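Long-range contacts in glycosyl hydrolases family 2, sugar binding domain protein (Bacteroides uniformis str. 3978 T3 ii, PDB 6D1P), which probably hydrolyses O-glycosidic bonds of beta-glucuronides, as a family 2 glycoside hydrolase from a human gut bacterium: residues A[329-333]-A[366-372]; A[350-354]-A[375-381]; A[360-365]-A[573-577]. All coordinates share one frame; numbering follows the deposited sequence.

Contact 1 of 3, residues A[329-333]-A[366-372]; sequences HRHED and YQQSGII. With NA (sodium ion), chain C.
Q368 reaches across to R330, and Y366 to H331 and E332, where the loops after the first two strands of the TIM barrel, 321-329 and 360-362, meet. The dense part lies around Q368. Its extended chain brings NE2 to R330 O (3.0 Å) and OE1 to R330 NH1 (2.8 Å), one amide thus holding both backbone and side chain of the arginine. OE1 meets the edge of the guanidinium, whose plane stands 82° from the amide, while I372 CD1 sits over one guanidinium face; E349 takes NH2 in a salt bridge. With an alanine in place of Q368 both amide bonds go, which would probably leave R330 O without this donor and the guanidinium less firmly oriented. Beside it, E332 is deposited in two conformers; in one, OE1 forms a salt bridge with R192 and OE2 accepts from S369 N, just before helix 370-379, a bond that may not be constant.

The other side is more hydrated, and its two rings meet only rim to rim. Y366 OH meets H331 ND1 at 2.7 Å and takes a straight bond from E332 N (2.9 Å, 171°). A water bonded to Y366 OH reaches E332 O weakly, and another accepts from H331 N and ligates the sodium ion shared by D333 and D580. That ion lies 3.0 Å from D333 OD2.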
loop_
_atom_site.group_PDB
_atom_site.type_symbol
_atom_site.label_atom_id
_atom_site.label_comp_id
_atom_site.label_asym_id
_atom_site.label_seq_id
_atom_site.Cartn_x
_atom_site.Cartn_y
_atom_site.Cartn_z
ATOM N N HIS A 329 -8.794 -26.134 -16.695
ATOM C CA HIS A 329 -9.266 -25.236 -15.650
ATOM C C HIS A 329 -9.082 -23.794 -16.108
ATOM O O HIS A 329 -8.327 -23.507 -17.048
ATOM C CB HIS A 329 -8.507 -25.362 -14.314
ATOM C CG HIS A 329 -8.422 -26.740 -13.742
ATOM N ND1 HIS A 329 -7.637 -27.729 -14.294
ATOM C CD2 HIS A 329 -8.933 -27.259 -12.602
ATOM C CE1 HIS A 329 -7.707 -28.812 -13.544
ATOM N NE2 HIS A 329 -8.485 -28.552 -12.509
ATOM N N ARG A 330 -9.750 -22.888 -15.398
ATOM C CA ARG A 330 -9.515 -21.455 -15.524
ATOM C C ARG A 330 -9.637 -20.831 -14.143
ATOM O O ARG A 330 -10.398 -21.312 -13.297
ATOM C CB ARG A 330 -10.511 -20.781 -16.491
ATOM C CG ARG A 330 -11.910 -20.648 -15.911
ATOM C CD ARG A 330 -12.894 -19.938 -16.840
ATOM N NE ARG A 330 -12.506 -18.563 -17.155
ATOM C CZ ARG A 330 -12.758 -17.514 -16.377
ATOM N NH1 ARG A 330 -13.393 -17.670 -15.226
ATOM N NH2 ARG A 330 -12.381 -16.302 -16.756
ATOM N N HIS A 331 -8.854 -19.782 -13.907
ATOM C CA HIS A 331 -8.975 -18.964 -12.707
ATOM C C HIS A 331 -9.717 -17.691 -13.065
ATOM O O HIS A 331 -9.795 -17.306 -14.237
ATOM C CB HIS A 331 -7.599 -18.615 -12.128
ATOM C CG HIS A 331 -7.170 -19.491 -10.991
ATOM N ND1 HIS A 331 -7.887 -19.599 -9.817
ATOM C CD2 HIS A 331 -6.082 -20.287 -10.841
ATOM C CE1 HIS A 331 -7.272 -20.436 -9.002
ATOM N NE2 HIS A 331 -6.173 -20.865 -9.595
ATOM N N GLU A 332 -10.281 -17.028 -12.060
ATOM C CA GLU A 332 -10.873 -15.713 -12.304
ATOM C C GLU A 332 -9.764 -14.676 -12.133
ATOM O O GLU A 332 -9.594 -14.039 -11.088
ATOM C CB GLU A 332 -12.086 -15.482 -11.410
ATOM C CG GLU A 332 -13.340 -16.149 -12.013
ATOM C CD GLU A 332 -14.635 -15.756 -11.331
ATOM O OE1 GLU A 332 -14.573 -15.167 -10.216
ATOM O OE2 GLU A 332 -15.710 -16.039 -11.911
ATOM N N ASP A 333 -8.996 -14.527 -13.212
ATOM C CA ASP A 333 -7.720 -13.835 -13.255
ATOM C C ASP A 333 -7.439 -13.501 -14.716
ATOM O O ASP A 333 -7.661 -14.343 -15.597
ATOM C CB ASP A 333 -6.607 -14.730 -12.674
ATOM C CG ASP A 333 -5.216 -14.115 -12.792
ATOM O OD1 ASP A 333 -4.747 -13.490 -11.824
ATOM O OD2 ASP A 333 -4.566 -14.266 -13.847
ATOM N N TYR A 366 -13.193 -22.323 -6.616
ATOM C CA TYR A 366 -14.278 -21.544 -6.029
ATOM C C TYR A 366 -15.398 -21.429 -7.058
ATOM O O TYR A 366 -15.185 -21.617 -8.262
ATOM C CB TYR A 366 -13.782 -20.154 -5.588
ATOM C CG TYR A 366 -12.790 -19.586 -6.574
ATOM C CD1 TYR A 366 -13.219 -18.986 -7.755
ATOM C CD2 TYR A 366 -11.417 -19.693 -6.351
ATOM C CE1 TYR A 366 -12.304 -18.471 -8.677
ATOM C CE2 TYR A 366 -10.485 -19.183 -7.264
ATOM C CZ TYR A 366 -10.942 -18.582 -8.431
ATOM O OH TYR A 366 -10.041 -18.100 -9.338
ATOM N N GLN A 367 -16.597 -21.150 -6.560
ATOM C CA GLN A 367 -17.686 -20.708 -7.418
ATOM C C GLN A 367 -17.245 -19.528 -8.279
ATOM O O GLN A 367 -16.649 -18.565 -7.781
ATOM C CB GLN A 367 -18.886 -20.311 -6.556
ATOM C CG GLN A 367 -20.040 -19.698 -7.328
ATOM C CD GLN A 367 -21.265 -19.460 -6.458
ATOM O OE1 GLN A 367 -21.335 -19.909 -5.300
ATOM N NE2 GLN A 367 -22.244 -18.746 -7.014
ATOM N N GLN A 368 -17.540 -19.596 -9.573
ATOM C CA GLN A 368 -17.157 -18.536 -10.496
ATOM C C GLN A 368 -18.402 -17.830 -11.014
ATOM O O GLN A 368 -19.527 -18.270 -10.772
ATOM C CB GLN A 368 -16.294 -19.092 -11.640
ATOM C CG GLN A 368 -14.987 -19.666 -11.120
ATOM C CD GLN A 368 -13.897 -19.804 -12.148
ATOM O OE1 GLN A 368 -14.104 -19.598 -13.345
ATOM N NE2 GLN A 368 -12.707 -20.154 -11.683
ATOM N N SER A 369 -18.180 -16.691 -11.687
ATOM C CA SER A 369 -19.257 -15.857 -12.229
ATOM C C SER A 369 -20.313 -16.666 -12.977
ATOM O O SER A 369 -19.991 -17.538 -13.783
ATOM C CB SER A 369 -18.670 -14.812 -13.184
ATOM O OG SER A 369 -19.683 -14.209 -13.966
ATOM N N GLY A 370 -21.584 -16.333 -12.726
ATOM C CA GLY A 370 -22.680 -16.935 -13.465
ATOM C C GLY A 370 -22.534 -16.795 -14.970
ATOM O O GLY A 370 -23.062 -17.626 -15.717
ATOM N N ILE A 371 -21.812 -15.764 -15.431
ATOM C CA ILE A 371 -21.550 -15.599 -16.856
ATOM C C ILE A 371 -20.775 -16.788 -17.393
ATOM O O ILE A 371 -20.992 -17.225 -18.531
ATOM C CB ILE A 371 -20.800 -14.277 -17.113
ATOM C CG1 ILE A 371 -21.608 -13.115 -16.546
ATOM C CG2 ILE A 371 -20.569 -14.072 -18.590
ATOM C CD1 ILE A 371 -20.850 -11.823 -16.458
ATOM N N ILE A 372 -19.863 -17.333 -16.588
ATOM C CA ILE A 372 -19.092 -18.491 -17.032
ATOM C C ILE A 372 -19.989 -19.717 -17.143
ATOM O O ILE A 372 -19.872 -20.509 -18.086
ATOM C CB ILE A 372 -17.918 -18.737 -16.073
ATOM C CG1 ILE A 372 -17.018 -17.486 -15.987
ATOM C CG2 ILE A 372 -17.165 -19.994 -16.483
ATOM C CD1 ILE A 372 -16.205 -17.243 -17.207
HETATM NA NA NA C . -5.317 -16.047 -16.134
HETATM O O HOH W 1 -6.977 -18.275 -15.707
HETATM O O HOH W 2 -7.777 -16.028 -9.370
#

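Contact 2 of 3, residues A[350-354]-A[375-381]; sequences MQQIK and LCDELGL
M350 fills the middle of the space between helix 343-356 and helix 370-379, two neighbouring helices on the outside of the TIM barrel whose segment axes approach to 10.8 Å at 41°. Its chain bends at both chi2 (-51°) and chi3 (-62°), curling along the second helix so that successive atoms find different neighbours. CG packs against L375 CD1 at 3.6 Å, CB against L379 CD1, and the terminal methyl CE ends between C376 SG and L381 CD1, the latter at 3.6 Å. L379 CD1 in turn presses on the backbone of the first helix, over M350 C at 3.7 Å.

On the side toward the strands the packing is lighter: I353 CG2 approaches the same L381 methyl at 4.2 Å, the two chains crossing at about a right angle, and I353 and C376 both rest on I361 of the strand beneath.

The polar edge belongs to K354. Its methylenes slide past L379 CB, running the opposite way, and carry NZ to two successive carbonyls, L379 O at 2.7 Å and G380 O at 3.0 Å; a weak third bond goes to P278 O. Here the chain turns off the helix: G380 has positive phi, which suits glycine, and C376 O accepts from both G380 N and L381 N, which come from opposite faces of its plane. The ammonium therefore sits where the carbonyl end of helix 370-379 concentrates partial negative charge, which is likely to favour its charged form and to fasten the polar edge of an otherwise apolar interface.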
loop_
_atom_site.group_PDB
_atom_site.type_symbol
_atom_site.label_atom_id
_atom_site.label_comp_id
_atom_site.label_asym_id
_atom_site.label_seq_id
_atom_site.Cartn_x
_atom_site.Cartn_y
_atom_site.Cartn_z
ATOM N N MET A 350 -13.835 -18.077 -23.018
ATOM C CA MET A 350 -14.564 -19.340 -23.112
ATOM C C MET A 350 -14.611 -19.840 -24.556
ATOM O O MET A 350 -14.394 -21.032 -24.813
ATOM C CB MET A 350 -15.967 -19.180 -22.521
ATOM C CG MET A 350 -15.975 -18.758 -21.048
ATOM S SD MET A 350 -14.925 -19.796 -20.000
ATOM C CE MET A 350 -15.705 -21.392 -20.204
ATOM N N GLN A 351 -14.824 -18.935 -25.520
ATOM C CA GLN A 351 -14.736 -19.329 -26.928
ATOM C C GLN A 351 -13.365 -19.900 -27.258
ATOM O O GLN A 351 -13.262 -20.908 -27.964
ATOM C CB GLN A 351 -15.050 -18.145 -27.851
ATOM C CG GLN A 351 -16.479 -18.130 -28.369
ATOM C CD GLN A 351 -16.800 -16.901 -29.211
ATOM O OE1 GLN A 351 -16.134 -16.626 -30.222
ATOM N NE2 GLN A 351 -17.837 -16.158 -28.802
ATOM N N GLN A 352 -12.300 -19.273 -26.760
ATOM C CA GLN A 352 -10.962 -19.779 -27.038
ATOM C C GLN A 352 -10.801 -21.204 -26.519
ATOM O O GLN A 352 -10.140 -22.043 -27.152
ATOM C CB GLN A 352 -9.927 -18.854 -26.401
ATOM C CG GLN A 352 -8.586 -18.767 -27.120
ATOM C CD GLN A 352 -7.624 -17.799 -26.409
ATOM O OE1 GLN A 352 -7.858 -17.421 -25.263
ATOM N NE2 GLN A 352 -6.547 -17.409 -27.083
ATOM N N ILE A 353 -11.412 -21.490 -25.368
ATOM C CA ILE A 353 -11.354 -22.822 -24.781
ATOM C C ILE A 353 -12.152 -23.804 -25.631
ATOM O O ILE A 353 -11.647 -24.867 -26.020
ATOM C CB ILE A 353 -11.866 -22.777 -23.326
ATOM C CG1 ILE A 353 -10.927 -21.916 -22.472
ATOM C CG2 ILE A 353 -12.038 -24.182 -22.767
ATOM C CD1 ILE A 353 -11.283 -21.842 -21.021
ATOM N N LYS A 354 -13.411 -23.457 -25.921
ATOM C CA LYS A 354 -14.249 -24.293 -26.775
ATOM C C LYS A 354 -13.556 -24.606 -28.099
ATOM O O LYS A 354 -13.521 -25.760 -28.532
ATOM C CB LYS A 354 -15.591 -23.606 -27.021
ATOM C CG LYS A 354 -16.511 -24.412 -27.929
ATOM C CD LYS A 354 -17.043 -25.646 -27.223
ATOM C CE LYS A 354 -17.890 -26.502 -28.171
ATOM N NZ LYS A 354 -18.681 -27.501 -27.394
ATOM N N LEU A 375 -22.040 -19.480 -20.199
ATOM C CA LEU A 375 -21.202 -19.801 -21.353
ATOM C C LEU A 375 -20.942 -21.303 -21.476
ATOM O O LEU A 375 -20.872 -21.836 -22.591
ATOM C CB LEU A 375 -19.890 -19.021 -21.274
ATOM C CG LEU A 375 -20.024 -17.534 -21.644
ATOM C CD1 LEU A 375 -18.881 -16.689 -21.030
ATOM C CD2 LEU A 375 -20.099 -17.350 -23.166
ATOM N N CYS A 376 -20.804 -22.003 -20.356
ATOM C CA CYS A 376 -20.611 -23.448 -20.419
ATOM C C CYS A 376 -21.884 -24.139 -20.901
ATOM O O CYS A 376 -21.839 -25.009 -21.778
ATOM C CB CYS A 376 -20.172 -23.968 -19.044
ATOM S SG CYS A 376 -18.480 -23.453 -18.600
ATOM N N ASP A 377 -23.033 -23.747 -20.348
ATOM C CA ASP A 377 -24.309 -24.205 -20.880
ATOM C C ASP A 377 -24.413 -23.967 -22.387
ATOM O O ASP A 377 -24.895 -24.831 -23.132
ATOM C CB ASP A 377 -25.452 -23.502 -20.158
ATOM C CG ASP A 377 -25.652 -24.025 -18.759
ATOM O OD1 ASP A 377 -24.941 -24.968 -18.374
ATOM O OD2 ASP A 377 -26.519 -23.504 -18.030
ATOM N N GLU A 378 -23.957 -22.806 -22.857
ATOM C CA GLU A 378 -24.248 -22.387 -24.221
ATOM C C GLU A 378 -23.245 -22.924 -25.239
ATOM O O GLU A 378 -23.639 -23.358 -26.327
ATOM C CB GLU A 378 -24.318 -20.863 -24.268
ATOM C CG GLU A 378 -24.366 -20.268 -25.655
ATOM C CD GLU A 378 -24.054 -18.765 -25.647
ATOM O OE1 GLU A 378 -24.396 -18.067 -24.654
ATOM O OE2 GLU A 378 -23.451 -18.288 -26.632
ATOM N N LEU A 379 -21.957 -22.910 -24.921
ATOM C CA LEU A 379 -20.984 -23.428 -25.867
ATOM C C LEU A 379 -20.844 -24.932 -25.789
ATOM O O LEU A 379 -20.403 -25.559 -26.760
ATOM C CB LEU A 379 -19.617 -22.804 -25.619
ATOM C CG LEU A 379 -19.576 -21.277 -25.590
ATOM C CD1 LEU A 379 -18.161 -20.783 -25.208
ATOM C CD2 LEU A 379 -20.033 -20.715 -26.931
ATOM N N GLY A 380 -21.172 -25.526 -24.655
ATOM C CA GLY A 380 -21.018 -26.958 -24.540
ATOM C C GLY A 380 -19.766 -27.348 -23.794
ATOM O O GLY A 380 -18.812 -27.871 -24.379
ATOM N N LEU A 381 -19.767 -27.093 -22.486
ATOM C CA LEU A 381 -18.661 -27.462 -21.615
ATOM C C LEU A 381 -19.247 -28.028 -20.340
ATOM O O LEU A 381 -20.004 -27.339 -19.648
ATOM C CB LEU A 381 -17.767 -26.258 -21.292
ATOM C CG LEU A 381 -16.972 -25.669 -22.455
ATOM C CD1 LEU A 381 -16.138 -24.463 -21.983
ATOM C CD2 LEU A 381 -16.074 -26.720 -23.093
#

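Contact 3 of 3, residues A[360-365]-A[573-577]; sequences FIRLGH and SLFWT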
loop_
_atom_site.group_PDB
_atom_site.type_symbol
_atom_site.label_atom_id
_atom_site.label_comp_id
_atom_site.label_asym_id
_atom_site.label_seq_id
_atom_site.Cartn_x
_atom_site.Cartn_y
_atom_site.Cartn_z
ATOM N N PHE A 360 -14.836 -29.922 -21.138
ATOM C CA PHE A 360 -14.935 -30.099 -19.703
ATOM C C PHE A 360 -14.047 -29.062 -19.030
ATOM O O PHE A 360 -12.947 -28.779 -19.508
ATOM C CB PHE A 360 -14.507 -31.530 -19.337
ATOM C CG PHE A 360 -14.738 -31.902 -17.896
ATOM C CD1 PHE A 360 -15.870 -31.476 -17.223
ATOM C CD2 PHE A 360 -13.835 -32.715 -17.229
ATOM C CE1 PHE A 360 -16.093 -31.838 -15.897
ATOM C CE2 PHE A 360 -14.050 -33.081 -15.908
ATOM C CZ PHE A 360 -15.176 -32.637 -15.238
ATOM N N ILE A 361 -14.516 -28.494 -17.926
ATOM C CA ILE A 361 -13.707 -27.509 -17.226
ATOM C C ILE A 361 -14.012 -27.571 -15.734
ATOM O O ILE A 361 -15.170 -27.708 -15.320
ATOM C CB ILE A 361 -13.934 -26.098 -17.807
ATOM C CG1 ILE A 361 -12.976 -25.085 -17.158
ATOM C CG2 ILE A 361 -15.409 -25.685 -17.679
ATOM C CD1 ILE A 361 -12.958 -23.731 -17.878
ATOM N N ARG A 362 -12.950 -27.495 -14.934
ATOM C CA ARG A 362 -13.038 -27.265 -13.499
ATOM C C ARG A 362 -12.729 -25.795 -13.231
ATOM O O ARG A 362 -11.679 -25.296 -13.640
ATOM C CB ARG A 362 -12.069 -28.182 -12.745
ATOM C CG ARG A 362 -12.006 -27.988 -11.224
ATOM C CD ARG A 362 -11.202 -29.135 -10.606
ATOM N NE ARG A 362 -10.790 -28.930 -9.211
ATOM C CZ ARG A 362 -9.524 -28.896 -8.802
ATOM N NH1 ARG A 362 -8.520 -29.009 -9.676
ATOM N NH2 ARG A 362 -9.258 -28.746 -7.515
ATOM N N LEU A 363 -13.641 -25.114 -12.540
ATOM C CA LEU A 363 -13.633 -23.652 -12.445
ATOM C C LEU A 363 -12.771 -23.167 -11.272
ATOM O O LEU A 363 -13.240 -22.485 -10.360
ATOM C CB LEU A 363 -15.064 -23.137 -12.321
ATOM C CG LEU A 363 -16.001 -23.486 -13.487
ATOM C CD1 LEU A 363 -17.400 -22.945 -13.238
ATOM C CD2 LEU A 363 -15.446 -22.954 -14.808
ATOM N N GLY A 364 -11.481 -23.483 -11.342
ATOM C CA GLY A 364 -10.601 -23.099 -10.266
ATOM C C GLY A 364 -11.044 -23.742 -8.966
ATOM O O GLY A 364 -11.626 -24.836 -8.947
ATOM N N HIS A 365 -10.821 -23.028 -7.861
ATOM C CA HIS A 365 -11.092 -23.556 -6.535
ATOM C C HIS A 365 -12.230 -22.814 -5.847
ATOM O O HIS A 365 -12.253 -22.699 -4.619
ATOM C CB HIS A 365 -9.821 -23.518 -5.683
ATOM C CG HIS A 365 -8.685 -24.289 -6.272
ATOM N ND1 HIS A 365 -8.816 -25.596 -6.706
ATOM C CD2 HIS A 365 -7.401 -23.939 -6.520
ATOM C CE1 HIS A 365 -7.655 -26.023 -7.172
ATOM N NE2 HIS A 365 -6.781 -25.035 -7.075
ATOM N N SER A 573 -9.761 -36.318 -17.927
ATOM C CA SER A 573 -8.878 -35.497 -17.117
ATOM C C SER A 573 -9.138 -34.021 -17.381
ATOM O O SER A 573 -9.830 -33.646 -18.334
ATOM C CB SER A 573 -7.420 -35.815 -17.393
ATOM O OG SER A 573 -7.091 -35.355 -18.685
ATOM N N LEU A 574 -8.563 -33.180 -16.507
ATOM C CA LEU A 574 -8.502 -31.732 -16.694
ATOM C C LEU A 574 -7.057 -31.312 -16.498
ATOM O O LEU A 574 -6.530 -31.408 -15.383
ATOM C CB LEU A 574 -9.407 -30.996 -15.708
ATOM C CG LEU A 574 -10.816 -31.575 -15.582
ATOM C CD1 LEU A 574 -10.956 -32.418 -14.298
ATOM C CD2 LEU A 574 -11.858 -30.483 -15.633
ATOM N N PHE A 575 -6.402 -30.851 -17.560
ATOM C CA PHE A 575 -5.059 -30.344 -17.345
ATOM C C PHE A 575 -5.137 -28.998 -16.636
ATOM O O PHE A 575 -6.154 -28.302 -16.687
ATOM C CB PHE A 575 -4.265 -30.262 -18.655
ATOM C CG PHE A 575 -4.657 -29.128 -19.574
ATOM C CD1 PHE A 575 -5.610 -29.324 -20.575
ATOM C CD2 PHE A 575 -4.007 -27.890 -19.499
ATOM C CE1 PHE A 575 -5.944 -28.289 -21.460
ATOM C CE2 PHE A 575 -4.340 -26.842 -20.359
ATOM C CZ PHE A 575 -5.300 -27.040 -21.348
ATOM N N TRP A 576 -4.080 -28.678 -15.895
ATOM C CA TRP A 576 -3.952 -27.407 -15.185
ATOM C C TRP A 576 -2.815 -26.662 -15.863
ATOM O O TRP A 576 -1.650 -27.053 -15.731
ATOM C CB TRP A 576 -3.677 -27.620 -13.696
ATOM C CG TRP A 576 -3.574 -26.335 -12.892
ATOM C CD1 TRP A 576 -2.511 -25.484 -12.839
ATOM C CD2 TRP A 576 -4.584 -25.773 -12.049
ATOM N NE1 TRP A 576 -2.804 -24.415 -12.031
ATOM C CE2 TRP A 576 -4.068 -24.565 -11.529
ATOM C CE3 TRP A 576 -5.875 -26.177 -11.680
ATOM C CZ2 TRP A 576 -4.790 -23.759 -10.635
ATOM C CZ3 TRP A 576 -6.603 -25.375 -10.810
ATOM C CH2 TRP A 576 -6.057 -24.171 -10.296
ATOM N N THR A 577 -3.136 -25.600 -16.589
ATOM C CA THR A 577 -4.445 -24.966 -16.610
ATOM C C THR A 577 -4.523 -24.266 -17.955
ATOM O O THR A 577 -3.542 -24.295 -18.723
ATOM C CB THR A 577 -4.632 -23.945 -15.421
ATOM O OG1 THR A 577 -5.974 -23.437 -15.409
ATOM C CG2 THR A 577 -3.636 -22.782 -15.508
#
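Apolar contact is carried by F360 and L574, whose side chains meet inside the barrel. L574 lays CD2 over one face of the F360 ring in a CH-pi contact, 3.7 Å from the centroid and 28° off the normal. The same methyl leans on the backbone at R362 N (3.3 Å). F360 holds CG anti to its own N (chi1 -172°), which brings the ring to the leucine.

Between rings the touch is slighter. H365 and W576 lie nearly parallel, planes 15° apart, but slid so far that they barely overlap; H365 NE2 comes to W576 CH2 at 3.4 Å.

No hydrogen bond crosses the two segments, and the polar ends are held elsewhere: R362 by salt bridges to E386 and E512, H365 through ND1 by E386. H365 NE2 bonds a glycerol, probably from the crystallisation liquor, which is consistent with a pocket at this mouth of the barrel.

In the backbone, the peptide after W576 is cis, a familiar feature of clan GH-A barrels at the end of the eighth strand. Strands 360-362 and 572-574 both pair in parallel with strand 321-329, which lies between them, while L363 turns outward onto I372 and L373 of helix 370-379.

How the contacts relate
All three contacts are buried in one TIM barrel, but at different depths and levels. Contact 3 runs from inside the strand cylinder to its mouth, contact 2 lies in the outer helix layer, where three of the touching residues are partly exposed, and contact 1 among the loops at the strand ends. Helix 370-379 is common to contacts 1 and 2, and M350 SD packs against R330 CD and I372 CD1 where they join. I361 of contact 3 also packs against M350 of contact 2, and H329 of contact 1 hydrogen-bonds to R362 NH1 and F575 O of contact 3. Their chemistry differs accordingly: hydrogen bonds and sodium in the loops, apolar packing with one lysine between the helices, methyl-ring and ring-ring touches in contact 3.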